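PDB 3KM5: Lys-gingipain W83 from Porphyromonas gingivalis, which cleaves proteins after lysine as a secreted cysteine protease and may act as a virulence factor, this chain being its calcium-binding, jelly-roll K2 cleaved adhesin domain. Local coordinates for residues Phe5-Glu10 with Ala19-Ile24; Thr45-Ser50 with Lys81-Val86; Val156-Tyr161 with Ile169-Ile174. All blocks are in the same frame, centred on the assembly; numbering follows the deposited sequence.

Interaction 1 of 3, residues Phe5-Glu10 with Ala19-Ile24. With CA (calcium ion), chain D; SO4 (sulfate ion), chain E.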
loop_
_atom_site.group_PDB
_atom_site.type_symbol
_atom_site.label_atom_id
_atom_site.label_comp_id
_atom_site.label_asym_id
_atom_site.label_seq_id
_atom_site.Cartn_x
_atom_site.Cartn_y
_atom_site.Cartn_z
ATOM N N PHE A 5 10.714 14.607 0.601
ATOM C CA PHE A 5 9.401 14.731 1.217
ATOM C C PHE A 5 8.834 13.363 1.528
ATOM O O PHE A 5 9.312 12.357 1.014
ATOM C CB PHE A 5 8.450 15.517 0.319
ATOM C CG PHE A 5 7.962 14.739 -0.871
ATOM C CD1 PHE A 5 6.716 14.127 -0.855
ATOM C CD2 PHE A 5 8.733 14.628 -2.016
ATOM C CE1 PHE A 5 6.275 13.389 -1.951
ATOM C CE2 PHE A 5 8.309 13.887 -3.113
ATOM C CZ PHE A 5 7.062 13.295 -3.083
ATOM N N THR A 6 7.839 13.318 2.398
ATOM C CA THR A 6 7.209 12.068 2.784
ATOM C C THR A 6 5.704 12.163 2.591
ATOM O O THR A 6 5.108 13.234 2.828
ATOM C CB THR A 6 7.539 11.771 4.239
ATOM O OG1 THR A 6 8.962 11.700 4.387
ATOM C CG2 THR A 6 6.907 10.425 4.732
ATOM N N GLU A 7 5.115 11.055 2.131
ATOM C CA GLU A 7 3.672 10.883 2.123
ATOM C C GLU A 7 3.217 10.190 3.386
ATOM O O GLU A 7 3.627 9.061 3.658
ATOM C CB GLU A 7 3.207 10.092 0.894
ATOM C CG GLU A 7 1.722 9.785 0.885
ATOM C CD GLU A 7 0.882 11.042 0.895
ATOM O OE1 GLU A 7 0.859 11.727 -0.152
ATOM O OE2 GLU A 7 0.264 11.351 1.935
ATOM N N THR A 8 2.434 10.893 4.206
ATOM C CA THR A 8 1.972 10.365 5.486
ATOM C C THR A 8 0.540 9.909 5.430
ATOM O O THR A 8 0.075 9.303 6.384
ATOM C CB THR A 8 2.070 11.417 6.596
ATOM O OG1 THR A 8 1.149 12.483 6.314
ATOM C CG2 THR A 8 3.509 11.908 6.729
ATOM N N PHE A 9 -0.172 10.286 4.373
ATOM C CA PHE A 9 -1.613 10.074 4.244
ATOM C C PHE A 9 -2.470 10.833 5.235
ATOM O O PHE A 9 -3.672 10.695 5.221
ATOM C CB PHE A 9 -1.979 8.583 4.223
ATOM C CG PHE A 9 -1.288 7.847 3.108
ATOM C CD1 PHE A 9 -1.631 8.123 1.791
ATOM C CD2 PHE A 9 -0.205 7.020 3.367
ATOM C CE1 PHE A 9 -0.943 7.541 0.728
ATOM C CE2 PHE A 9 0.477 6.428 2.296
ATOM C CZ PHE A 9 0.112 6.686 0.997
ATOM N N GLU A 10 -1.857 11.713 6.027
ATOM C CA GLU A 10 -2.605 12.434 7.038
ATOM C C GLU A 10 -3.537 13.470 6.415
ATOM O O GLU A 10 -4.607 13.737 6.992
ATOM C CB GLU A 10 -1.668 13.060 8.068
ATOM C CG GLU A 10 -0.798 12.025 8.764
ATOM C CD GLU A 10 -1.583 10.927 9.424
ATOM O OE1 GLU A 10 -2.498 11.208 10.238
ATOM O OE2 GLU A 10 -1.266 9.723 9.170
ATOM N N ALA A 19 -5.088 11.673 -1.540
ATOM C CA ALA A 19 -4.905 12.965 -2.144
ATOM C C ALA A 19 -3.529 12.970 -2.837
ATOM O O ALA A 19 -2.554 12.490 -2.285
ATOM C CB ALA A 19 -4.980 14.025 -1.032
ATOM N N GLU A 20 -3.457 13.472 -4.053
ATOM C CA GLU A 20 -2.182 13.576 -4.799
ATOM C C GLU A 20 -1.594 12.262 -5.313
ATOM O O GLU A 20 -0.457 12.262 -5.774
ATOM C CB GLU A 20 -1.075 14.256 -3.980
ATOM C CG GLU A 20 -1.370 15.653 -3.480
ATOM C CD GLU A 20 -0.085 16.365 -3.056
ATOM O OE1 GLU A 20 0.409 17.211 -3.827
ATOM O OE2 GLU A 20 0.462 16.035 -1.982
ATOM N N TRP A 21 -2.366 11.191 -5.278
ATOM C CA TRP A 21 -1.983 9.928 -5.923
ATOM C C TRP A 21 -3.069 9.600 -6.913
ATOM O O TRP A 21 -4.206 10.082 -6.787
ATOM C CB TRP A 21 -1.854 8.778 -4.902
ATOM C CG TRP A 21 -0.724 8.970 -3.933
ATOM C CD1 TRP A 21 -0.627 9.933 -2.967
ATOM C CD2 TRP A 21 0.528 8.253 -3.894
ATOM N NE1 TRP A 21 0.572 9.827 -2.312
ATOM C CE2 TRP A 21 1.291 8.797 -2.848
ATOM C CE3 TRP A 21 1.043 7.174 -4.614
ATOM C CZ2 TRP A 21 2.548 8.334 -2.529
ATOM C CZ3 TRP A 21 2.303 6.688 -4.288
ATOM C CH2 TRP A 21 3.053 7.268 -3.252
ATOM N N THR A 22 -2.751 8.771 -7.888
ATOM C CA THR A 22 -3.797 8.177 -8.700
ATOM C C THR A 22 -3.798 6.670 -8.496
ATOM O O THR A 22 -2.847 6.139 -7.944
ATOM C CB THR A 22 -3.661 8.541 -10.182
ATOM O OG1 THR A 22 -2.368 8.204 -10.650
ATOM C CG2 THR A 22 -3.905 10.064 -10.435
ATOM N N THR A 23 -4.848 5.997 -8.918
ATOM C CA THR A 23 -4.965 4.583 -8.731
ATOM C C THR A 23 -5.495 3.942 -10.004
ATOM O O THR A 23 -6.157 4.581 -10.833
ATOM C CB THR A 23 -5.916 4.216 -7.589
ATOM O OG1 THR A 23 -7.252 4.619 -7.936
ATOM C CG2 THR A 23 -5.533 4.856 -6.257
ATOM N N ILE A 24 -5.149 2.673 -10.141
ATOM C CA ILE A 24 -5.697 1.784 -11.173
ATOM C C ILE A 24 -6.242 0.509 -10.513
ATOM O O ILE A 24 -5.534 -0.184 -9.745
ATOM C CB ILE A 24 -4.662 1.389 -12.250
ATOM C CG1 ILE A 24 -3.967 2.615 -12.841
ATOM C CG2 ILE A 24 -5.352 0.583 -13.378
ATOM C CD1 ILE A 24 -2.806 2.260 -13.784
HETATM CA CA CA D . 0.237 8.039 8.454
HETATM S S SO4 E . 0.219 14.272 3.453
HETATM O O1 SO4 E . 0.137 15.452 4.327
HETATM O O2 SO4 E . 0.349 14.689 2.037
HETATM O O3 SO4 E . -0.983 13.498 3.645
HETATM O O4 SO4 E . 1.433 13.498 3.701
HETATM O O HOH W 1 -0.711 13.784 -0.550
HETATM O O HOH W 2 2.308 9.076 8.917
#

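Interaction 2 of 3, residues Thr45-Ser50 with Lys81-Val86. With CA (calcium ion), chain D.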
loop_
_atom_site.group_PDB
_atom_site.type_symbol
_atom_site.label_atom_id
_atom_site.label_comp_id
_atom_site.label_asym_id
_atom_site.label_seq_id
_atom_site.Cartn_x
_atom_site.Cartn_y
_atom_site.Cartn_z
ATOM N N THR A 45 -4.059 0.520 13.455
ATOM C CA THR A 45 -3.117 1.503 13.964
ATOM C C THR A 45 -2.150 1.870 12.838
ATOM O O THR A 45 -1.545 1.003 12.226
ATOM C CB THR A 45 -2.324 0.958 15.168
ATOM O OG1 THR A 45 -3.259 0.502 16.155
ATOM C CG2 THR A 45 -1.449 2.045 15.807
ATOM N N ALA A 46 -2.012 3.163 12.575
ATOM C CA ALA A 46 -1.082 3.652 11.546
ATOM C C ALA A 46 0.343 3.594 12.025
ATOM O O ALA A 46 0.600 3.570 13.238
ATOM C CB ALA A 46 -1.431 5.085 11.173
ATOM N N HIS A 47 1.277 3.642 11.075
ATOM C CA HIS A 47 2.690 3.710 11.437
ATOM C C HIS A 47 2.985 5.084 12.043
ATOM O O HIS A 47 3.700 5.212 13.041
ATOM C CB HIS A 47 3.588 3.532 10.226
ATOM C CG HIS A 47 5.037 3.578 10.557
ATOM N ND1 HIS A 47 5.867 4.603 10.174
ATOM C CD2 HIS A 47 5.803 2.710 11.260
ATOM C CE1 HIS A 47 7.078 4.392 10.655
ATOM N NE2 HIS A 47 7.074 3.231 11.290
ATOM N N GLY A 48 2.436 6.113 11.402
ATOM C CA GLY A 48 2.499 7.465 11.924
ATOM C C GLY A 48 1.156 8.160 11.832
ATOM O O GLY A 48 0.396 7.946 10.914
ATOM N N GLY A 49 0.823 9.022 12.799
ATOM C CA GLY A 49 -0.480 9.674 12.778
ATOM C C GLY A 49 -1.642 8.706 12.827
ATOM O O GLY A 49 -1.528 7.669 13.492
ATOM N N SER A 50 -2.745 9.054 12.152
ATOM C CA SER A 50 -3.930 8.196 12.169
ATOM C C SER A 50 -4.169 7.458 10.864
ATOM O O SER A 50 -4.922 6.475 10.839
ATOM C CB SER A 50 -5.192 8.980 12.542
ATOM O OG SER A 50 -5.568 9.896 11.530
ATOM N N LYS A 81 11.729 5.116 0.506
ATOM C CA LYS A 81 11.744 4.355 1.726
ATOM C C LYS A 81 10.314 4.390 2.263
ATOM O O LYS A 81 9.656 5.444 2.236
ATOM C CB LYS A 81 12.742 4.962 2.717
ATOM C CG LYS A 81 12.805 4.198 4.036
ATOM C CD LYS A 81 12.042 4.853 5.098
ATOM C CE LYS A 81 12.819 5.983 5.653
ATOM N NZ LYS A 81 12.226 6.462 6.921
ATOM N N TYR A 82 9.819 3.296 2.804
ATOM C CA TYR A 82 8.439 3.236 3.240
ATOM C C TYR A 82 8.319 2.139 4.293
ATOM O O TYR A 82 9.254 1.361 4.513
ATOM C CB TYR A 82 7.471 2.959 2.070
ATOM C CG TYR A 82 7.793 1.673 1.338
ATOM C CD1 TYR A 82 7.158 0.484 1.672
ATOM C CD2 TYR A 82 8.800 1.613 0.371
ATOM C CE1 TYR A 82 7.464 -0.720 1.016
ATOM C CE2 TYR A 82 9.114 0.425 -0.276
ATOM C CZ TYR A 82 8.454 -0.727 0.046
ATOM O OH TYR A 82 8.820 -1.886 -0.608
ATOM N N TYR A 83 7.156 2.095 4.917
ATOM C CA TYR A 83 6.789 1.059 5.868
ATOM C C TYR A 83 5.506 0.390 5.411
ATOM O O TYR A 83 4.588 1.053 4.969
ATOM C CB TYR A 83 6.615 1.642 7.290
ATOM C CG TYR A 83 7.829 2.386 7.780
ATOM C CD1 TYR A 83 8.779 1.793 8.591
ATOM C CD2 TYR A 83 8.022 3.719 7.413
ATOM C CE1 TYR A 83 9.929 2.527 9.020
ATOM C CE2 TYR A 83 9.132 4.416 7.809
ATOM C CZ TYR A 83 10.073 3.837 8.621
ATOM O OH TYR A 83 11.207 4.566 8.998
ATOM N N TYR A 84 5.476 -0.944 5.497
ATOM C CA TYR A 84 4.278 -1.704 5.218
ATOM C C TYR A 84 3.894 -2.562 6.393
ATOM O O TYR A 84 4.699 -2.888 7.259
ATOM C CB TYR A 84 4.453 -2.544 3.953
ATOM C CG TYR A 84 5.249 -3.827 4.076
ATOM C CD1 TYR A 84 4.669 -4.996 4.547
ATOM C CD2 TYR A 84 6.583 -3.861 3.729
ATOM C CE1 TYR A 84 5.387 -6.159 4.651
ATOM C CE2 TYR A 84 7.296 -5.041 3.789
ATOM C CZ TYR A 84 6.712 -6.163 4.272
ATOM O OH TYR A 84 7.454 -7.329 4.339
ATOM N N ALA A 85 2.633 -2.956 6.389
ATOM C CA ALA A 85 2.119 -3.868 7.400
ATOM C C ALA A 85 1.133 -4.834 6.734
ATOM O O ALA A 85 0.423 -4.481 5.829
ATOM C CB ALA A 85 1.444 -3.083 8.551
ATOM N N VAL A 86 1.125 -6.062 7.214
ATOM C CA VAL A 86 0.166 -7.065 6.742
ATOM C C VAL A 86 -0.464 -7.713 7.975
ATOM O O VAL A 86 -0.059 -7.451 9.090
ATOM C CB VAL A 86 0.816 -8.155 5.843
ATOM C CG1 VAL A 86 1.383 -7.531 4.575
ATOM C CG2 VAL A 86 1.923 -8.903 6.579
HETATM CA CA CA D . 0.237 8.039 8.454
HETATM O O HOH W 2 2.308 9.076 8.917
#

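Interaction 3 of 3, residues Val156-Tyr161 with Ile169-Ile174. With CA (calcium ion), chain D.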
loop_
_atom_site.group_PDB
_atom_site.type_symbol
_atom_site.label_atom_id
_atom_site.label_comp_id
_atom_site.label_asym_id
_atom_site.label_seq_id
_atom_site.Cartn_x
_atom_site.Cartn_y
_atom_site.Cartn_z
ATOM N N VAL A 156 6.377 6.609 -9.294
ATOM C CA VAL A 156 6.591 5.401 -8.522
ATOM C C VAL A 156 5.210 4.810 -8.228
ATOM O O VAL A 156 4.306 5.522 -7.803
ATOM C CB VAL A 156 7.352 5.713 -7.231
ATOM C CG1 VAL A 156 7.416 4.454 -6.317
ATOM C CG2 VAL A 156 8.761 6.238 -7.532
ATOM N N ALA A 157 5.054 3.520 -8.470
ATOM C CA ALA A 157 3.809 2.829 -8.200
ATOM C C ALA A 157 4.026 1.696 -7.217
ATOM O O ALA A 157 5.071 1.043 -7.236
ATOM C CB ALA A 157 3.237 2.235 -9.508
ATOM N N PHE A 158 3.033 1.457 -6.370
ATOM C CA PHE A 158 2.954 0.256 -5.540
ATOM C C PHE A 158 1.806 -0.567 -6.103
ATOM O O PHE A 158 0.677 -0.072 -6.301
ATOM C CB PHE A 158 2.685 0.634 -4.075
ATOM C CG PHE A 158 3.782 1.383 -3.457
ATOM C CD1 PHE A 158 4.734 0.723 -2.682
ATOM C CD2 PHE A 158 3.869 2.749 -3.596
ATOM C CE1 PHE A 158 5.785 1.413 -2.101
ATOM C CE2 PHE A 158 4.910 3.451 -3.015
ATOM C CZ PHE A 158 5.875 2.778 -2.244
ATOM N N ARG A 159 2.091 -1.838 -6.372
ATOM C CA ARG A 159 1.161 -2.718 -7.066
ATOM C C ARG A 159 0.897 -3.917 -6.185
ATOM O O ARG A 159 1.808 -4.690 -5.919
ATOM C CB ARG A 159 1.733 -3.145 -8.415
ATOM C CG ARG A 159 0.762 -3.969 -9.253
ATOM C CD ARG A 159 1.489 -4.475 -10.466
ATOM N NE ARG A 159 0.684 -5.338 -11.317
ATOM C CZ ARG A 159 1.142 -6.012 -12.368
ATOM N NH1 ARG A 159 2.435 -5.944 -12.707
ATOM N NH2 ARG A 159 0.307 -6.756 -13.069
ATOM N N HIS A 160 -0.332 -4.063 -5.706
ATOM C CA HIS A 160 -0.747 -5.221 -4.926
ATOM C C HIS A 160 -1.333 -6.208 -5.924
ATOM O O HIS A 160 -2.364 -5.937 -6.563
ATOM C CB HIS A 160 -1.789 -4.781 -3.864
ATOM C CG HIS A 160 -2.310 -5.868 -2.971
ATOM N ND1 HIS A 160 -3.550 -5.773 -2.375
ATOM C CD2 HIS A 160 -1.755 -7.029 -2.516
ATOM C CE1 HIS A 160 -3.717 -6.790 -1.551
ATOM N NE2 HIS A 160 -2.656 -7.578 -1.636
ATOM N N TYR A 161 -0.678 -7.351 -6.084
ATOM C CA TYR A 161 -1.057 -8.272 -7.137
ATOM C C TYR A 161 -0.467 -9.627 -6.887
ATOM O O TYR A 161 0.307 -9.804 -5.966
ATOM C CB TYR A 161 -0.625 -7.724 -8.505
ATOM C CG TYR A 161 0.790 -8.008 -8.957
ATOM C CD1 TYR A 161 1.013 -8.663 -10.156
ATOM C CD2 TYR A 161 1.895 -7.611 -8.217
ATOM C CE1 TYR A 161 2.274 -8.945 -10.581
ATOM C CE2 TYR A 161 3.148 -7.869 -8.656
ATOM C CZ TYR A 161 3.344 -8.545 -9.836
ATOM O OH TYR A 161 4.624 -8.826 -10.315
ATOM N N ILE A 169 -2.525 -5.357 2.531
ATOM C CA ILE A 169 -1.258 -4.641 2.709
ATOM C C ILE A 169 -1.554 -3.178 2.999
ATOM O O ILE A 169 -2.393 -2.546 2.343
ATOM C CB ILE A 169 -0.323 -4.832 1.527
ATOM C CG1 ILE A 169 0.986 -4.093 1.759
ATOM C CG2 ILE A 169 -0.929 -4.409 0.193
ATOM C CD1 ILE A 169 2.139 -4.583 0.923
ATOM N N LEU A 170 -0.904 -2.647 4.037
ATOM C CA LEU A 170 -0.979 -1.220 4.348
ATOM C C LEU A 170 0.375 -0.576 4.037
ATOM O O LEU A 170 1.415 -1.226 4.263
ATOM C CB LEU A 170 -1.254 -1.004 5.831
ATOM C CG LEU A 170 -2.389 -1.821 6.423
ATOM C CD1 LEU A 170 -2.537 -1.553 7.933
ATOM C CD2 LEU A 170 -3.681 -1.550 5.688
ATOM N N LEU A 171 0.379 0.710 3.646
ATOM C CA LEU A 171 1.603 1.485 3.484
ATOM C C LEU A 171 1.470 2.770 4.249
ATOM O O LEU A 171 0.380 3.312 4.364
ATOM C CB LEU A 171 1.928 1.827 2.019
ATOM C CG LEU A 171 1.948 0.659 1.061
ATOM C CD1 LEU A 171 1.967 1.124 -0.392
ATOM C CD2 LEU A 171 3.170 -0.212 1.316
ATOM N N ASP A 172 2.592 3.257 4.755
ATOM C CA ASP A 172 2.605 4.577 5.404
ATOM C C ASP A 172 4.021 5.143 5.332
ATOM O O ASP A 172 4.982 4.439 5.121
ATOM C CB ASP A 172 2.110 4.406 6.838
ATOM C CG ASP A 172 1.614 5.709 7.480
ATOM O OD1 ASP A 172 1.517 6.729 6.779
ATOM O OD2 ASP A 172 1.241 5.637 8.673
ATOM N N ASP A 173 4.108 6.459 5.498
ATOM C CA ASP A 173 5.374 7.156 5.641
ATOM C C ASP A 173 6.319 6.841 4.482
ATOM O O ASP A 173 7.482 6.421 4.644
ATOM C CB ASP A 173 5.996 6.894 7.040
ATOM C CG ASP A 173 5.236 7.600 8.138
ATOM O OD1 ASP A 173 4.658 8.665 7.864
ATOM O OD2 ASP A 173 5.108 7.053 9.259
ATOM N N ILE A 174 5.817 7.105 3.287
ATOM C CA ILE A 174 6.553 6.871 2.059
ATOM C C ILE A 174 7.433 8.089 1.712
ATOM O O ILE A 174 6.907 9.147 1.298
ATOM C CB ILE A 174 5.598 6.584 0.857
ATOM C CG1 ILE A 174 4.597 5.480 1.217
ATOM C CG2 ILE A 174 6.410 6.296 -0.395
ATOM C CD1 ILE A 174 3.484 5.363 0.207
HETATM CA CA CA D . 0.237 8.039 8.454
HETATM O O HOH W 2 2.308 9.076 8.917
#

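Interaction 1 of 3, residues Phe5-Glu10 with Ala19-Ile24
Trp21 and Glu7 carry most of this contact, with Phe9 as the third partner. The indole donates NE1 to the carboxylate oxygen OE1 of Glu7, 2.9 Å away, in a fairly straight bond. The acceptor lies almost exactly in the indole plane, where the indole N-H points, whereas NE1 approaches OE1 of Glu7 from above the carboxylate plane, 41° out of it.

The glutamate gets there by a bend: CG stands anti to the backbone N (chi1 175°), but the chain folds at chi2, so CB and CG run beside the indole while the carboxylate curls toward the backbone of Phe9. Its other oxygen is used too, for OE2 of Glu7 accepts from the backbone N of Phe9 at 2.7 Å through the anti lone pair. A carboxylate suits this place because its two oxygens can serve partners on different segments. Water 1 lies 2.6 Å from Glu7 OE1 and within hydrogen-bonding distance of Ala19 O, bridging the segments a second time.

Phe9 supplies the apolar side. Its CE1 lies over one face of the indole, 4.1 Å from Trp21 NE1, with the ring planes 40° apart, while the CG of Glu7 rests on a face of the phenyl ring.

Just beyond, Thr8 and Glu10 bind calcium. Strand 5-7 pairs with strand 168-177, on which Phe9 also packs, and strand 22-25 pairs with strand 66-70, whose Leu69 touches Trp21. The contact therefore links margins of the two sheets of the jelly roll.

Interaction 2 of 3, residues Thr45-Ser50 with Lys81-Val86
His47 and Tyr83 lay their rings one over the other. The planes are 19° from parallel and the centroids 3.9 Å apart, a face-to-face stack in which the smaller imidazole is shifted along the phenol toward its CB. The overlap is uneven: His47 CE1 sits 3.3 Å above the middle of the tyrosine ring, with CE1 to Tyr83 CD2, at 3.4 Å, the closest pair. Seen from the histidine, it is CG of Tyr83 that covers its face, toward the rim. The shift also brings Tyr83 CB over the imidazole, 4.1 Å from the centroid of the His47 ring and almost on its normal, adding a CH-pi contact to the stack.

The torsions account for this meeting. On His47 the ring extends away from the loop, CG anti to the backbone N (chi1 -179°). Tyr83 instead turns its CG anti to its carbonyl carbon (chi1 -55°), which lays the ring back along the strand toward Lys81, where its hydroxyl accepts from NZ of Lys81, 3.0 Å from Tyr83 OH. Histidine suits the loop because it offers both a flat surface and a polar edge: its ND1 is hydrogen-bonded to the carboxylate of Asp173, which helps fix the rotation of the ring and might stabilise positive charge on the imidazole. Trp142 also meets this ring, at a steep angle.

Next along the loop, the carbonyl oxygen of Gly48 binds calcium at 2.5 Å. Thus the stack fastens a calcium-binding loop to the surface of strand 79-86, in a site where backbone carbonyls of Thr8, Gly48 and Asn51 join carboxylates of Glu10 and Asp172 on the beta jelly roll of the cleaved adhesin domain.

Interaction 3 of 3, residues Val156-Tyr161 with Ile169-Ile174
Two flat rings of strand 155-161, Phe158 and His160, each receive a methyl group on one face from strand 168-177. This is sheet-on-sheet packing in the core of the beta jelly roll: the strands belong to opposing sheets, their axes 9.7 Å apart and nearly antiparallel at 167°, with side chains rather than backbone bonds between them.

Leu171 CD1 lies over the Phe158 ring near its rim, 3.6 Å from Phe158 CG, a CH-pi contact 27° off the normal. At the far end of that ring Ile174 brings both its CG2 and CD1, the latter 4.0 Å from Phe158 CE2, while Tyr82 meets Phe158 edge-to-face. Branched aliphatics suit these positions, since their methyls can settle on a ring face without needing a polar partner.

His160 is buried, but both ring nitrogens are satisfied: ND1 bonds to Ser55 and NE2 to Asp93, which together pin the ring. That leaves its face for packing. With CG1 of Ile169 anti to the backbone N (chi1 -179°), CG2 is left between that N and the carbonyl carbon, and it is this methyl that sits on the imidazole, 3.8 Å from the centroid of the His160 ring and almost on the normal.

How the interactions relate
From the N terminus, interaction 1 closes a short loop between strands 5-7 and 22-25. Interaction 2 follows, spanning the long excursion from the loop 45-50 to strand 79-86, and interaction 3 closes the loop that crosses from one sheet to the other between strands 155-161 and 168-177. The three are in series; none encloses or crosses another. Strand 168-177 connects them spatially, lying between strands 5-7 and 79-86 in one sheet while packing across the core on strand 155-161. One calcium ion takes ligands from a segment of each of the three interactions.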